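Local coordinates for beta subunit of photoactivated adenylyl cyclase (Beggiatoa sp. PS, PDB 5MBE), which probably makes cyclic AMP from ATP in response to blue light, which it senses through a flavin held in its BLUF domain, at residues Ala305-Ile310 against Val329-Lys334; Glu153-Phe158 against Leu251-Val256; Ile11-Gly16 against Gln47-Gln52; Phe51-Gly56 against Asp88-Asn93. All coordinates share one frame; numbering follows the deposited sequence.

From the N terminus, strand 6-14 enters the BLUF sheet, and contact 3 brings strand 49-56 back beside it, closing a loop of 30 residues. Contact 4 begins on the strand where contact 3 ends, sharing Phe51 and Gln52, and ties its far end to the 88-93 loop; the centres lie about 19 Å apart and both involve the flavin and the second subunit. The cyclase portion follows in series, without nesting. Contact 2 spans 92 residues to pair strands 150-161 and 247-258, and contact 1 closes the short excursion through strands 309-315 and 324-329. Contacts 1 and 2 reach one sheet, centres about 19 Å apart; contacts 1 and 3 are about 44 Å apart between centres.

Contact 1. Residues Ala305-Ile310 against Val329-Lys334; sequences AQWTFI and VNEAQK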
# COMPACT_ATOMS: atom_id res chain seq x y z
N ALA A 305 7.21 29.05 14.16
CA ALA A 305 8.23 29.07 15.19
C ALA A 305 9.47 29.82 14.72
O ALA A 305 9.75 29.93 13.52
CB ALA A 305 8.62 27.65 15.61
N GLN A 306 10.22 30.35 15.69
CA GLN A 306 11.37 31.21 15.40
C GLN A 306 12.63 30.36 15.21
O GLN A 306 13.55 30.35 16.03
CB GLN A 306 11.54 32.25 16.50
CG GLN A 306 10.38 33.23 16.60
CD GLN A 306 10.50 34.17 17.79
OE1 GLN A 306 11.35 33.97 18.66
NE2 GLN A 306 9.66 35.19 17.82
N TRP A 307 12.65 29.63 14.10
CA TRP A 307 13.82 28.86 13.74
C TRP A 307 14.91 29.78 13.20
O TRP A 307 14.65 30.89 12.74
CB TRP A 307 13.48 27.81 12.68
CG TRP A 307 12.39 26.85 13.07
CD1 TRP A 307 11.05 27.00 12.85
CD2 TRP A 307 12.55 25.59 13.72
NE1 TRP A 307 10.36 25.92 13.34
CE2 TRP A 307 11.26 25.03 13.88
CE3 TRP A 307 13.65 24.87 14.20
CZ2 TRP A 307 11.04 23.80 14.48
CZ3 TRP A 307 13.43 23.65 14.80
CH2 TRP A 307 12.14 23.12 14.94
N THR A 308 16.15 29.29 13.26
CA THR A 308 17.29 30.01 12.69
C THR A 308 17.54 29.42 11.30
O THR A 308 18.30 28.47 11.14
CB THR A 308 18.52 29.88 13.59
OG1 THR A 308 18.19 30.32 14.91
CG2 THR A 308 19.66 30.73 13.05
N PHE A 309 16.89 30.01 10.31
CA PHE A 309 17.00 29.50 8.95
C PHE A 309 18.35 29.86 8.34
O PHE A 309 18.87 30.96 8.55
CB PHE A 309 15.87 30.06 8.08
CG PHE A 309 14.50 29.64 8.53
CD1 PHE A 309 14.07 28.34 8.35
CD2 PHE A 309 13.65 30.56 9.12
CE1 PHE A 309 12.80 27.95 8.76
CE2 PHE A 309 12.38 30.17 9.53
CZ PHE A 309 11.96 28.87 9.36
N ILE A 310 18.92 28.92 7.60
CA ILE A 310 20.21 29.09 6.94
C ILE A 310 20.00 28.92 5.44
O ILE A 310 19.55 27.86 4.99
CB ILE A 310 21.26 28.09 7.47
CG1 ILE A 310 21.49 28.31 8.96
CG2 ILE A 310 22.56 28.23 6.69
CD1 ILE A 310 22.49 27.35 9.57
N VAL A 329 17.87 24.59 8.91
CA VAL A 329 17.89 25.16 10.24
C VAL A 329 19.23 24.83 10.89
O VAL A 329 19.90 23.86 10.54
CB VAL A 329 16.72 24.66 11.12
CG1 VAL A 329 15.40 25.17 10.57
CG2 VAL A 329 16.72 23.14 11.20
N ASN A 330 19.61 25.66 11.86
CA ASN A 330 20.89 25.50 12.53
C ASN A 330 20.97 24.19 13.31
O ASN A 330 22.06 23.61 13.43
CB ASN A 330 21.15 26.68 13.47
CG ASN A 330 20.05 26.86 14.50
OD1 ASN A 330 18.90 26.53 14.24
ND2 ASN A 330 20.41 27.37 15.67
N GLU A 331 19.84 23.70 13.82
CA GLU A 331 19.86 22.46 14.58
C GLU A 331 20.14 21.25 13.70
O GLU A 331 20.66 20.24 14.19
CB GLU A 331 18.55 22.28 15.33
CG GLU A 331 18.59 21.14 16.33
CD GLU A 331 17.29 20.95 17.06
OE1 GLU A 331 16.45 21.87 17.02
OE2 GLU A 331 17.11 19.87 17.67
N ALA A 332 19.82 21.34 12.41
CA ALA A 332 20.09 20.26 11.46
C ALA A 332 21.58 20.08 11.17
O ALA A 332 21.93 19.26 10.32
CB ALA A 332 19.34 20.51 10.15
N GLN A 333 22.45 20.81 11.87
CA GLN A 333 23.88 20.72 11.63
C GLN A 333 24.42 19.35 12.04
O GLN A 333 24.03 18.79 13.07
CB GLN A 333 24.61 21.82 12.41
CG GLN A 333 26.12 21.82 12.26
CD GLN A 333 26.77 22.96 13.01
OE1 GLN A 333 26.10 23.89 13.45
NE2 GLN A 333 28.09 22.89 13.16
N LYS A 334 25.32 18.82 11.22
CA LYS A 334 25.95 17.53 11.48
C LYS A 334 27.18 17.71 12.36
O LYS A 334 27.97 18.64 12.16
CB LYS A 334 26.35 16.85 10.17
CG LYS A 334 25.20 16.62 9.20
CD LYS A 334 25.73 16.20 7.83
CE LYS A 334 24.60 15.85 6.88
NZ LYS A 334 25.09 15.67 5.48
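Thr308 O faces the start of the 329-334 turn and accepts a hydrogen bond from Asn330 N, 3.2 Å from Thr308 O. The N-H...O angle of 135° shows a bent bond. The same oxygen meets Val329 CA in a CA-H...O contact. One residue on, Phe309 and Val329 form an antiparallel non-hydrogen-bonded pair, their CA atoms 4.6 Å apart. The well-packed part gathers round Val329, which is buried: its CG1, anti to the carbonyl carbon (chi1 -66°), reaches Trp307 CB at 3.9 Å and Phe309 CD1 at 4.1 Å. Val329 CG1 thus lies against both Trp307, at CB, and the Phe309 ring. Trp307 CB in turn lies over one face of the Phe309 ring, toward its rim. The solvent side is looser. Thr308 and Asn330, both exposed, cross at about a right angle, with Thr308 CB 3.4 Å from Asn330 OD1, while Ile310 CD1 rests 3.8 Å from Asn330 CA. Glu331 OE1 comes only to the edge of the indole, 4.1 Å from Trp307 CZ3, with the carboxylate and ring planes 29° apart. In the cyclase domain this contact joins the entry to strand 309-315 with the exit from strand 324-329. Phe295 of strand 293-296 packs against Phe309 and Val329, and helix 215-235 lies against the indole, whose NE1 is hydrogen-bonded to Asp216.

Contact 2. Residues Glu153-Phe158 against Leu251-Val256; sequences EKIIFF and LSYGHV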
# COMPACT_ATOMS: atom_id res chain seq x y z
N GLU A 153 -2.44 22.13 -0.99
CA GLU A 153 -1.09 22.57 -0.68
C GLU A 153 -0.57 21.73 0.48
O GLU A 153 -1.14 21.76 1.58
CB GLU A 153 -1.07 24.05 -0.31
CG GLU A 153 -1.76 24.95 -1.33
CD GLU A 153 -2.58 26.05 -0.68
OE1 GLU A 153 -2.16 27.23 -0.75
OE2 GLU A 153 -3.63 25.74 -0.09
N LYS A 154 0.48 20.95 0.23
CA LYS A 154 1.02 20.06 1.25
C LYS A 154 2.53 20.19 1.30
O LYS A 154 3.18 20.61 0.34
CB LYS A 154 0.64 18.60 0.99
CG LYS A 154 -0.85 18.33 1.00
CD LYS A 154 -1.13 16.84 1.04
CE LYS A 154 -1.15 16.31 2.46
NZ LYS A 154 -2.30 16.87 3.22
N ILE A 155 3.08 19.81 2.45
CA ILE A 155 4.52 19.67 2.63
C ILE A 155 4.87 18.21 2.40
O ILE A 155 4.31 17.32 3.07
CB ILE A 155 4.96 20.13 4.02
CG1 ILE A 155 4.72 21.64 4.18
CG2 ILE A 155 6.42 19.79 4.26
CD1 ILE A 155 4.80 22.11 5.61
N ILE A 156 5.77 17.95 1.46
CA ILE A 156 6.17 16.60 1.11
C ILE A 156 7.41 16.23 1.90
O ILE A 156 8.34 17.04 2.02
CB ILE A 156 6.41 16.47 -0.41
CG1 ILE A 156 5.19 16.98 -1.18
CG2 ILE A 156 6.71 15.02 -0.78
CD1 ILE A 156 3.90 16.27 -0.81
N PHE A 157 7.43 15.02 2.45
CA PHE A 157 8.51 14.53 3.29
C PHE A 157 9.17 13.33 2.63
O PHE A 157 8.50 12.36 2.29
CB PHE A 157 7.97 14.15 4.68
CG PHE A 157 9.00 13.54 5.60
CD1 PHE A 157 9.25 12.18 5.57
CD2 PHE A 157 9.69 14.33 6.50
CE1 PHE A 157 10.19 11.62 6.41
CE2 PHE A 157 10.62 13.77 7.35
CZ PHE A 157 10.87 12.42 7.31
N PHE A 158 10.49 13.41 2.46
CA PHE A 158 11.29 12.29 1.97
C PHE A 158 12.50 12.11 2.86
O PHE A 158 13.16 13.09 3.24
CB PHE A 158 11.73 12.50 0.52
CG PHE A 158 10.73 12.02 -0.50
CD1 PHE A 158 10.58 10.66 -0.75
CD2 PHE A 158 9.96 12.92 -1.21
CE1 PHE A 158 9.66 10.22 -1.68
CE2 PHE A 158 9.04 12.47 -2.15
CZ PHE A 158 8.89 11.12 -2.38
N LEU A 251 12.41 18.32 2.42
CA LEU A 251 11.04 18.80 2.51
C LEU A 251 10.75 19.77 1.37
O LEU A 251 11.62 20.55 0.98
CB LEU A 251 10.77 19.49 3.85
CG LEU A 251 10.96 18.67 5.13
CD1 LEU A 251 10.80 19.55 6.36
CD2 LEU A 251 9.98 17.51 5.16
N SER A 252 9.53 19.72 0.85
CA SER A 252 9.10 20.63 -0.20
C SER A 252 7.67 21.05 0.06
O SER A 252 6.90 20.32 0.69
CB SER A 252 9.23 20.01 -1.59
OG SER A 252 8.32 18.93 -1.75
N TYR A 253 7.31 22.23 -0.43
CA TYR A 253 5.96 22.76 -0.32
C TYR A 253 5.47 23.14 -1.71
O TYR A 253 6.16 23.88 -2.43
CB TYR A 253 5.91 23.97 0.62
CG TYR A 253 4.56 24.65 0.69
CD1 TYR A 253 3.51 24.09 1.41
CD2 TYR A 253 4.34 25.85 0.03
CE1 TYR A 253 2.28 24.72 1.48
CE2 TYR A 253 3.11 26.48 0.09
CZ TYR A 253 2.08 25.91 0.81
OH TYR A 253 0.86 26.53 0.88
N GLY A 254 4.30 22.65 -2.08
CA GLY A 254 3.75 22.97 -3.38
C GLY A 254 2.37 22.39 -3.53
O GLY A 254 1.83 21.75 -2.62
N HIS A 255 1.79 22.62 -4.71
CA HIS A 255 0.47 22.09 -5.04
C HIS A 255 0.60 20.64 -5.48
O HIS A 255 1.37 20.33 -6.39
CB HIS A 255 -0.19 22.93 -6.13
CG HIS A 255 -0.39 24.36 -5.77
ND1 HIS A 255 -1.13 25.23 -6.54
CD2 HIS A 255 0.05 25.08 -4.71
CE1 HIS A 255 -1.13 26.42 -5.98
NE2 HIS A 255 -0.42 26.36 -4.86
N VAL A 256 -0.14 19.75 -4.82
CA VAL A 256 -0.14 18.34 -5.17
C VAL A 256 -1.58 17.87 -5.30
O VAL A 256 -2.48 18.37 -4.62
CB VAL A 256 0.63 17.48 -4.15
CG1 VAL A 256 2.09 17.86 -4.12
CG2 VAL A 256 0.00 17.60 -2.76
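Tyr253 CG lies anti to the backbone N (chi1 175°), which carries the ring across to the neighbouring strand and brings Tyr253 OH to 3.4 Å from Glu153 CB. Glu153 CG lies anti to its carbonyl carbon (chi1 -52°), a course that leaves the carboxylate running beside the ring, the two planes 39° apart. Ile155 CG1 approaches the edge of the same ring, 3.9 Å from Tyr253 CD1. Replacing Tyr253 by an alanine would probably open a gap beside Ile155 CG1 and leave the Glu153 side chain freer to turn. These strands, 150-161 and 247-258, are central neighbours in the sheet of the class III nucleotidyl cyclase fold. Beneath the side chains the antiparallel strands alternate hydrogen-bonded and non-hydrogen-bonded pairs. Ile156 N meets Ser252 O at 2.7 Å, and Ser252 N returns a bond to Ile156 O. Toward the other end, Lys154 N reaches Gly254 O at 3.3 Å, while the reciprocal bond from Gly254 N is weak. Helix 215-235 covers the face bearing Ile155, Phe157 and Leu251, where Leu251 CD2 presses to 3.5 Å from Phe157 CD2. On the opposite face Ser252 OG lies 3.4 Å from Ile156 CB and is hydrogen-bonded to Ala275 O, while helix 274-285 packs against Ser252 and Phe158. Further along the strands, the Ile156 and Val256 side chains run in opposite directions, Ile156 CD1 4.1 Å from Val256 CG1, and Val256 CG2 lies 3.9 Å from Lys154 CG.

Contact 3. Residues Ile11-Gly16 against Gln47-Gln52; sequences ISKISG and QGLFFQ. With FMN (flavin mononucleotide), chain C.
Ile14 N donates to Gly48 O, 3.0 Å away and nearly straight at 173°; Lys13 CD and Ile14 CG1 also lie against that oxygen, Lys13 CD 3.3 Å from Gly48 O. Ser12 and Phe50 then form an antiparallel hydrogen-bonded pair: Ser12 N bonds Phe50 O, and Phe50 N returns a bond to Ser12 O. Ser12 OG, placed by chi1 72° between its backbone N and carbonyl carbon, lies at the edge of the Phe50 ring and is held by His74 ND1. Ile14 CG2 reaches Phe50 CE2 at 3.8 Å, while FMN C7M sits over one ring face, 3.5 Å from Phe50 CD2. Losing the ring at Phe50 to an alanine would probably leave FMN C7M and Ile14 CG2 without the surface they pack on. On the other side of the sheet Ile11 CG2 packs 3.6 Å from Phe51 CD2, and Ile119 of the second subunit covers both residues. The strands are central neighbours in the BLUF ferredoxin-like sheet. Beyond Phe50, Gln52 NE2 donates to FMN N5 at 3.0 Å, and its OE1 is hydrogen-bonded to Tyr10 OH. This Tyr-Gln-flavin chain is consistent with the BLUF photoswitch, in which light rearranges the hydrogen bonds of the glutamine: with the Gln52 amide held between Tyr10 OH and FMN N5, a rearrangement at the flavin would probably be felt first by that amide.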
# COMPACT_ATOMS: atom_id res chain seq x y z
N ILE A 11 -13.99 -1.93 14.97
CA ILE A 11 -13.33 -3.13 15.46
C ILE A 11 -12.09 -2.70 16.24
O ILE A 11 -11.49 -1.66 15.96
CB ILE A 11 -12.95 -4.09 14.31
CG1 ILE A 11 -12.01 -3.40 13.32
CG2 ILE A 11 -14.19 -4.60 13.60
CD1 ILE A 11 -11.57 -4.29 12.17
N SER A 12 -11.72 -3.51 17.24
CA SER A 12 -10.58 -3.18 18.07
C SER A 12 -9.88 -4.46 18.51
O SER A 12 -10.36 -5.57 18.27
CB SER A 12 -10.99 -2.36 19.30
OG SER A 12 -11.70 -3.15 20.24
N LYS A 13 -8.73 -4.28 19.15
CA LYS A 13 -7.89 -5.38 19.62
C LYS A 13 -7.71 -5.25 21.13
O LYS A 13 -7.43 -4.15 21.62
CB LYS A 13 -6.54 -5.37 18.91
CG LYS A 13 -5.47 -6.23 19.55
CD LYS A 13 -5.77 -7.71 19.42
CE LYS A 13 -4.59 -8.56 19.88
NZ LYS A 13 -4.90 -10.02 19.80
N ILE A 14 -7.87 -6.36 21.85
CA ILE A 14 -7.77 -6.31 23.30
C ILE A 14 -6.33 -6.04 23.71
O ILE A 14 -5.38 -6.31 22.97
CB ILE A 14 -8.29 -7.62 23.92
CG1 ILE A 14 -7.40 -8.80 23.53
CG2 ILE A 14 -9.73 -7.87 23.50
CD1 ILE A 14 -6.55 -9.34 24.67
N SER A 15 -6.16 -5.49 24.92
CA SER A 15 -4.81 -5.19 25.38
C SER A 15 -4.17 -6.39 26.06
O SER A 15 -3.00 -6.70 25.82
CB SER A 15 -4.84 -3.98 26.31
OG SER A 15 -5.32 -2.85 25.63
N GLY A 16 -4.92 -7.10 26.90
CA GLY A 16 -4.39 -8.25 27.61
C GLY A 16 -5.47 -9.03 28.34
O GLY A 16 -5.36 -10.25 28.52
N GLN A 47 -12.05 -13.96 20.16
CA GLN A 47 -10.63 -14.26 20.01
C GLN A 47 -9.77 -13.00 20.09
O GLN A 47 -8.97 -12.72 19.19
CB GLN A 47 -10.36 -15.03 18.71
CG GLN A 47 -10.73 -16.51 18.76
CD GLN A 47 -9.57 -17.38 19.20
OE1 GLN A 47 -8.47 -17.30 18.65
NE2 GLN A 47 -9.81 -18.21 20.20
N GLY A 48 -9.94 -12.24 21.17
CA GLY A 48 -9.12 -11.07 21.39
C GLY A 48 -9.47 -9.87 20.54
O GLY A 48 -8.67 -8.92 20.48
N LEU A 49 -10.62 -9.86 19.88
CA LEU A 49 -11.06 -8.73 19.07
C LEU A 49 -12.47 -8.33 19.48
O LEU A 49 -13.30 -9.18 19.79
CB LEU A 49 -11.02 -9.06 17.57
CG LEU A 49 -9.64 -9.35 16.98
CD1 LEU A 49 -9.75 -9.70 15.50
CD2 LEU A 49 -8.71 -8.15 17.18
N PHE A 50 -12.73 -7.02 19.47
CA PHE A 50 -14.02 -6.47 19.85
C PHE A 50 -14.74 -5.96 18.61
O PHE A 50 -14.14 -5.27 17.77
CB PHE A 50 -13.87 -5.34 20.87
CG PHE A 50 -13.80 -5.81 22.29
CD1 PHE A 50 -14.76 -6.69 22.79
CD2 PHE A 50 -12.79 -5.38 23.13
CE1 PHE A 50 -14.70 -7.12 24.10
CE2 PHE A 50 -12.73 -5.82 24.44
CZ PHE A 50 -13.68 -6.69 24.93
N PHE A 51 -16.02 -6.30 18.49
CA PHE A 51 -16.88 -5.83 17.41
C PHE A 51 -18.08 -5.14 18.05
O PHE A 51 -18.94 -5.80 18.64
CB PHE A 51 -17.34 -6.99 16.52
CG PHE A 51 -16.22 -7.83 15.97
CD1 PHE A 51 -15.65 -8.83 16.74
CD2 PHE A 51 -15.75 -7.62 14.69
CE1 PHE A 51 -14.63 -9.61 16.23
CE2 PHE A 51 -14.73 -8.39 14.18
CZ PHE A 51 -14.16 -9.38 14.95
N GLN A 52 -18.14 -3.81 17.93
CA GLN A 52 -19.21 -3.04 18.55
C GLN A 52 -19.88 -2.14 17.53
O GLN A 52 -19.20 -1.46 16.75
CB GLN A 52 -18.68 -2.21 19.73
CG GLN A 52 -19.78 -1.53 20.52
CD GLN A 52 -19.29 -0.95 21.84
OE1 GLN A 52 -18.31 -0.21 21.88
NE2 GLN A 52 -19.97 -1.30 22.92
N1 FMN C . -19.19 2.25 28.11
C2 FMN C . -20.47 2.70 27.85
O2 FMN C . -21.01 3.46 28.65
N3 FMN C . -21.13 2.30 26.71
C4 FMN C . -20.52 1.46 25.81
O4 FMN C . -21.10 1.10 24.79
C4A FMN C . -19.23 1.01 26.07
N5 FMN C . -18.61 0.16 25.18
C5A FMN C . -17.33 -0.29 25.43
C6 FMN C . -16.72 -1.14 24.52
C7 FMN C . -15.44 -1.60 24.77
C7M FMN C . -14.79 -2.52 23.78
C8 FMN C . -14.76 -1.20 25.92
C8M FMN C . -13.37 -1.70 26.18
C9 FMN C . -15.37 -0.34 26.82
C9A FMN C . -16.66 0.11 26.58
N10 FMN C . -17.28 0.97 27.48
C10 FMN C . -18.56 1.41 27.22
C1' FMN C . -16.56 1.40 28.73
C2' FMN C . -16.17 2.87 28.69
O2' FMN C . -14.90 3.02 28.10
C3' FMN C . -16.14 3.46 30.10
O3' FMN C . -15.90 2.42 31.03
C4' FMN C . -17.46 4.14 30.44
O4' FMN C . -17.99 4.77 29.30
C5' FMN C . -17.26 5.19 31.54
O5' FMN C . -17.29 4.58 32.81
P FMN C . -16.93 5.43 34.13
O1P FMN C . -17.65 6.75 34.05
O2P FMN C . -17.38 4.68 35.36
O3P FMN C . -15.43 5.67 34.19

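Contact 4. Residues Phe51-Gly56 against Asp88-Asn93; sequences FQILEG and DRMFPN. With FMN (flavin mononucleotide), chain C.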
# COMPACT_ATOMS: atom_id res chain seq x y z
N PHE A 51 -16.02 -6.30 18.49
CA PHE A 51 -16.88 -5.83 17.41
C PHE A 51 -18.08 -5.14 18.05
O PHE A 51 -18.94 -5.80 18.64
CB PHE A 51 -17.34 -6.99 16.52
CG PHE A 51 -16.22 -7.83 15.97
CD1 PHE A 51 -15.65 -8.83 16.74
CD2 PHE A 51 -15.75 -7.62 14.69
CE1 PHE A 51 -14.63 -9.61 16.23
CE2 PHE A 51 -14.73 -8.39 14.18
CZ PHE A 51 -14.16 -9.38 14.95
N GLN A 52 -18.14 -3.81 17.93
CA GLN A 52 -19.21 -3.04 18.55
C GLN A 52 -19.88 -2.14 17.53
O GLN A 52 -19.20 -1.46 16.75
CB GLN A 52 -18.68 -2.21 19.73
CG GLN A 52 -19.78 -1.53 20.52
CD GLN A 52 -19.29 -0.95 21.84
OE1 GLN A 52 -18.31 -0.21 21.88
NE2 GLN A 52 -19.97 -1.30 22.92
N ILE A 53 -21.21 -2.14 17.54
CA ILE A 53 -22.02 -1.22 16.76
C ILE A 53 -22.70 -0.27 17.74
O ILE A 53 -23.24 -0.71 18.76
CB ILE A 53 -23.06 -1.96 15.90
CG1 ILE A 53 -22.37 -2.93 14.94
CG2 ILE A 53 -23.93 -0.97 15.14
CD1 ILE A 53 -23.34 -3.72 14.08
N LEU A 54 -22.66 1.02 17.45
CA LEU A 54 -23.33 2.03 18.25
C LEU A 54 -24.35 2.77 17.40
O LEU A 54 -24.22 2.84 16.17
CB LEU A 54 -22.33 3.03 18.85
CG LEU A 54 -21.28 2.46 19.81
CD1 LEU A 54 -20.46 3.58 20.43
CD2 LEU A 54 -21.93 1.60 20.88
N GLU A 55 -25.37 3.32 18.06
CA GLU A 55 -26.37 4.10 17.35
C GLU A 55 -27.08 5.01 18.34
O GLU A 55 -27.35 4.63 19.48
CB GLU A 55 -27.38 3.20 16.62
CG GLU A 55 -28.01 2.12 17.48
CD GLU A 55 -28.92 1.21 16.69
OE1 GLU A 55 -28.89 1.28 15.44
OE2 GLU A 55 -29.67 0.43 17.31
N GLY A 56 -27.39 6.22 17.88
CA GLY A 56 -28.04 7.21 18.72
C GLY A 56 -27.78 8.60 18.19
O GLY A 56 -27.34 8.79 17.05
N ASP A 88 -33.71 4.52 10.65
CA ASP A 88 -34.24 3.66 11.70
C ASP A 88 -33.09 2.91 12.35
O ASP A 88 -32.09 2.58 11.70
CB ASP A 88 -35.28 2.68 11.15
CG ASP A 88 -34.79 1.94 9.92
OD1 ASP A 88 -33.88 2.46 9.24
OD2 ASP A 88 -35.32 0.85 9.62
N ARG A 89 -33.24 2.64 13.65
CA ARG A 89 -32.21 1.92 14.38
C ARG A 89 -32.13 0.47 13.92
O ARG A 89 -33.08 -0.10 13.37
CB ARG A 89 -32.48 1.97 15.88
CG ARG A 89 -32.47 3.37 16.48
CD ARG A 89 -32.29 3.31 17.99
NE ARG A 89 -32.26 4.64 18.60
CZ ARG A 89 -31.81 4.88 19.83
NH1 ARG A 89 -31.36 3.89 20.58
NH2 ARG A 89 -31.82 6.12 20.30
N MET A 90 -30.97 -0.14 14.16
CA MET A 90 -30.77 -1.55 13.82
C MET A 90 -31.09 -2.47 14.99
O MET A 90 -31.48 -3.62 14.77
CB MET A 90 -29.33 -1.78 13.36
CG MET A 90 -29.11 -3.09 12.62
SD MET A 90 -27.39 -3.36 12.16
CE MET A 90 -27.04 -1.87 11.22
N PHE A 91 -30.94 -1.99 16.23
CA PHE A 91 -31.25 -2.77 17.43
C PHE A 91 -31.98 -1.86 18.40
O PHE A 91 -31.41 -1.39 19.39
CB PHE A 91 -29.98 -3.34 18.06
CG PHE A 91 -29.06 -4.01 17.08
CD1 PHE A 91 -29.28 -5.33 16.69
CD2 PHE A 91 -27.98 -3.33 16.54
CE1 PHE A 91 -28.43 -5.95 15.79
CE2 PHE A 91 -27.13 -3.95 15.64
CZ PHE A 91 -27.36 -5.26 15.27
N PRO A 92 -33.27 -1.61 18.16
CA PRO A 92 -33.98 -0.58 18.94
C PRO A 92 -34.24 -0.95 20.40
O PRO A 92 -34.65 -0.07 21.17
CB PRO A 92 -35.30 -0.41 18.18
CG PRO A 92 -35.51 -1.73 17.52
CD PRO A 92 -34.14 -2.24 17.15
N ASN A 93 -34.02 -2.20 20.80
CA ASN A 93 -34.34 -2.65 22.14
C ASN A 93 -33.11 -3.05 22.95
O ASN A 93 -33.24 -3.33 24.15
CB ASN A 93 -35.32 -3.82 22.09
CG ASN A 93 -36.55 -3.51 21.25
OD1 ASN A 93 -37.44 -2.79 21.69
ND2 ASN A 93 -36.59 -4.06 20.04
N1 FMN C . -19.19 2.25 28.11
C2 FMN C . -20.47 2.70 27.85
O2 FMN C . -21.01 3.46 28.65
N3 FMN C . -21.13 2.30 26.71
C4 FMN C . -20.52 1.46 25.81
O4 FMN C . -21.10 1.10 24.79
C4A FMN C . -19.23 1.01 26.07
N5 FMN C . -18.61 0.16 25.18
C5A FMN C . -17.33 -0.29 25.43
C6 FMN C . -16.72 -1.14 24.52
C7 FMN C . -15.44 -1.60 24.77
C7M FMN C . -14.79 -2.52 23.78
C8 FMN C . -14.76 -1.20 25.92
C8M FMN C . -13.37 -1.70 26.18
C9 FMN C . -15.37 -0.34 26.82
C9A FMN C . -16.66 0.11 26.58
N10 FMN C . -17.28 0.97 27.48
C10 FMN C . -18.56 1.41 27.22
C1' FMN C . -16.56 1.40 28.73
C2' FMN C . -16.17 2.87 28.69
O2' FMN C . -14.90 3.02 28.10
C3' FMN C . -16.14 3.46 30.10
O3' FMN C . -15.90 2.42 31.03
C4' FMN C . -17.46 4.14 30.44
O4' FMN C . -17.99 4.77 29.30
C5' FMN C . -17.26 5.19 31.54
O5' FMN C . -17.29 4.58 32.81
P FMN C . -16.93 5.43 34.13
O1P FMN C . -17.65 6.75 34.05
O2P FMN C . -17.38 4.68 35.36
O3P FMN C . -15.43 5.67 34.19
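Both carboxylate oxygens of Glu55 accept successive backbone N-H groups, so that one side chain takes both hydrogen bonds across the contact and no backbone-to-backbone bond joins the segments. This happens in the BLUF domain, where the end of strand 49-56 meets the loop between strands 74-84 and 97-100. Met90 N reaches Glu55 OE1 at 2.8 Å, almost perfectly straight at 176°, using the syn lone pair; Phe91 N meets Glu55 OE2 at 2.9 Å, also on the syn side but 16° out of the carboxylate plane. The side chain gets there with CG between the backbone N and carbonyl carbon (chi1 51°) and the rest extended. Arg7 adds a salt bridge to Glu55 OE1 and Thr40 OG1 a hydrogen bond to OE2, so each oxygen has a further partner and the carboxylate is probably stabilised as an anion. Arg89 lays its CB against Glu55 OE2 at 3.5 Å; Glu55 O lies over one face of its guanidinium, whose nitrogens bond to Asn38 O and to Thr40 OG1, the latter shared with Glu55 OE2. The apolar side belongs to Ile53, whose side chain crosses that of Phe91 at about a right angle. Leu115 of the second subunit packs on Ile53 and Pro111 of that subunit on Phe91, placing this side at the dimer interface. Met90 CG lies over one face of the Phe91 ring, while Ile53 CD1 approaches the ring at its edge, 4.1 Å from Phe91 CE2.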